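Local coordinates for Carboxylesterase/phospholipase family protein (Francisella tularensis subsp. tularensis, PDB 4F21), which probably acts as a serine hydrolase of the alpha/beta-hydrolase superfamily, cleaving carboxylic ester bonds in the manner of carboxylesterases and phospholipases, at residues I186-G191 with N216-Y221. Numbering follows the deposited sequence.
Sequences ILVCHG and NEYKHY
The carbonyl oxygen of His190 takes the backbone N-H of Tyr221, N to O 2.9 Å, and also meets His220 CA in a C-H...O contact. Four more backbone bonds complete the parallel ladder. Val188 takes part at both ends: its N reaches Glu217 O at 3.0 Å and its O receives Lys219 N at 2.9 Å. The bond from His190 N to Lys219 O is longer, 3.3 Å, and its C=O...N angle of 137° is more bent than in the two bonds of Val188; Lys219 O also meets Cys189 CA.

On the face carrying Val188, Asn216 and Tyr218, the branched valine suits a strand and sets one methyl against each of two neighbours. With CG1 anti to its backbone N (chi1 -173°), that methyl lies 3.9 Å from Tyr218 CD1, while CG2 packs 3.4 Å from Asn216 OD1. The amide oxygen finds its polar partner in Ser206 of helix 199-210, which covers this face and also packs Leu205 on Val188. The tyrosine ring meets His203 of the same helix.

On the opposite face the side chains of Leu187 and Lys219 cross at about a right angle, Leu187 CD1 to Lys219 CD 3.9 Å, so the lysine lends its aliphatic chain to the buried leucine while its ammonium makes a long, weak ion pair with Asp235 of helix 230-243. Tyr221 brings CE1, at its ring edge, to 4.1 Å from Cys189 CB, and its hydroxyl bonds the same carboxylate; Phe239 of that helix touches Leu187.

Strand 186-191, helix 199-210 and edge strand 216-221 form a beta-alpha-beta crossover. Tyr218, Lys219 and Tyr221, part apolar and part polar, suit a place between buried strand 186-191 and solvent. The bond from His190 NE2 to Leu197 O would favour the NE2-protonated tautomer if the ring is neutral, and helps fix its rotation beside the probable Ser140-His226-Asp194 triad.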
# COMPACT_ATOMS: atom_id res chain seq x y z
N ILE A 186 2.65 -9.75 -3.40
CA ILE A 186 2.97 -8.57 -2.62
C ILE A 186 4.33 -8.03 -3.02
O ILE A 186 5.31 -8.78 -3.10
CB ILE A 186 2.96 -8.88 -1.11
CG1 ILE A 186 1.58 -9.35 -0.66
CG2 ILE A 186 3.39 -7.65 -0.31
CD1 ILE A 186 1.48 -9.70 0.80
N LEU A 187 4.39 -6.73 -3.28
CA LEU A 187 5.65 -6.08 -3.59
C LEU A 187 5.98 -5.06 -2.52
O LEU A 187 5.24 -4.10 -2.32
CB LEU A 187 5.59 -5.39 -4.96
CG LEU A 187 6.81 -4.54 -5.32
CD1 LEU A 187 8.06 -5.40 -5.45
CD2 LEU A 187 6.57 -3.75 -6.59
N VAL A 188 7.10 -5.28 -1.84
CA VAL A 188 7.59 -4.32 -0.87
C VAL A 188 8.78 -3.58 -1.46
O VAL A 188 9.70 -4.20 -1.99
CB VAL A 188 8.04 -5.02 0.43
CG1 VAL A 188 8.38 -3.99 1.50
CG2 VAL A 188 6.95 -5.96 0.92
N CYS A 189 8.75 -2.25 -1.39
CA CYS A 189 9.87 -1.43 -1.82
C CYS A 189 10.24 -0.47 -0.69
O CYS A 189 9.38 -0.04 0.06
CB CYS A 189 9.52 -0.64 -3.08
SG CYS A 189 9.12 -1.64 -4.54
N HIS A 190 11.53 -0.15 -0.57
CA HIS A 190 11.98 0.73 0.50
C HIS A 190 13.34 1.37 0.25
O HIS A 190 14.24 0.76 -0.32
CB HIS A 190 11.98 -0.01 1.85
CG HIS A 190 11.66 0.87 3.02
ND1 HIS A 190 10.51 0.73 3.76
CD2 HIS A 190 12.34 1.91 3.56
CE1 HIS A 190 10.49 1.64 4.72
NE2 HIS A 190 11.59 2.37 4.62
N GLY A 191 13.50 2.61 0.71
CA GLY A 191 14.74 3.34 0.53
C GLY A 191 15.76 3.05 1.61
O GLY A 191 15.40 2.86 2.78
N ASN A 216 6.59 -12.33 -0.19
CA ASN A 216 6.73 -11.05 -0.88
C ASN A 216 8.14 -10.81 -1.40
O ASN A 216 9.11 -11.30 -0.83
CB ASN A 216 6.31 -9.90 0.03
CG ASN A 216 7.25 -9.73 1.22
OD1 ASN A 216 8.29 -9.09 1.12
ND2 ASN A 216 6.86 -10.29 2.36
N GLU A 217 8.24 -10.05 -2.49
CA GLU A 217 9.53 -9.60 -3.01
C GLU A 217 9.95 -8.36 -2.25
O GLU A 217 9.23 -7.36 -2.25
CB GLU A 217 9.42 -9.27 -4.50
CG GLU A 217 9.38 -10.46 -5.43
CD GLU A 217 9.12 -10.04 -6.87
OE1 GLU A 217 8.23 -9.20 -7.08
OE2 GLU A 217 9.82 -10.54 -7.78
N TYR A 218 11.11 -8.41 -1.61
CA TYR A 218 11.64 -7.23 -0.94
C TYR A 218 12.69 -6.55 -1.82
O TYR A 218 13.74 -7.13 -2.11
CB TYR A 218 12.23 -7.58 0.43
CG TYR A 218 12.73 -6.37 1.18
CD1 TYR A 218 11.90 -5.67 2.04
CD2 TYR A 218 14.04 -5.93 1.03
CE1 TYR A 218 12.35 -4.56 2.72
CE2 TYR A 218 14.50 -4.82 1.71
CZ TYR A 218 13.65 -4.14 2.56
OH TYR A 218 14.11 -3.04 3.24
N LYS A 219 12.40 -5.33 -2.25
CA LYS A 219 13.29 -4.60 -3.13
C LYS A 219 13.70 -3.25 -2.53
O LYS A 219 12.96 -2.28 -2.62
CB LYS A 219 12.62 -4.38 -4.49
CG LYS A 219 12.00 -5.64 -5.07
CD LYS A 219 11.81 -5.54 -6.57
CE LYS A 219 11.44 -6.89 -7.15
NZ LYS A 219 11.44 -6.88 -8.64
N HIS A 220 14.88 -3.21 -1.91
CA HIS A 220 15.38 -1.95 -1.37
C HIS A 220 16.30 -1.24 -2.35
O HIS A 220 16.97 -1.88 -3.16
CB HIS A 220 16.06 -2.15 -0.01
CG HIS A 220 17.40 -2.82 -0.09
ND1 HIS A 220 17.60 -4.12 0.34
CD2 HIS A 220 18.60 -2.38 -0.53
CE1 HIS A 220 18.87 -4.44 0.16
NE2 HIS A 220 19.49 -3.40 -0.37
N TYR A 221 16.33 0.09 -2.28
CA TYR A 221 17.12 0.89 -3.21
C TYR A 221 18.18 1.72 -2.48
O TYR A 221 17.86 2.54 -1.63
CB TYR A 221 16.21 1.78 -4.06
CG TYR A 221 15.19 1.00 -4.85
CD1 TYR A 221 13.98 0.61 -4.28
CD2 TYR A 221 15.44 0.63 -6.17
CE1 TYR A 221 13.05 -0.12 -5.00
CE2 TYR A 221 14.52 -0.09 -6.90
CZ TYR A 221 13.32 -0.47 -6.31
OH TYR A 221 12.40 -1.19 -7.03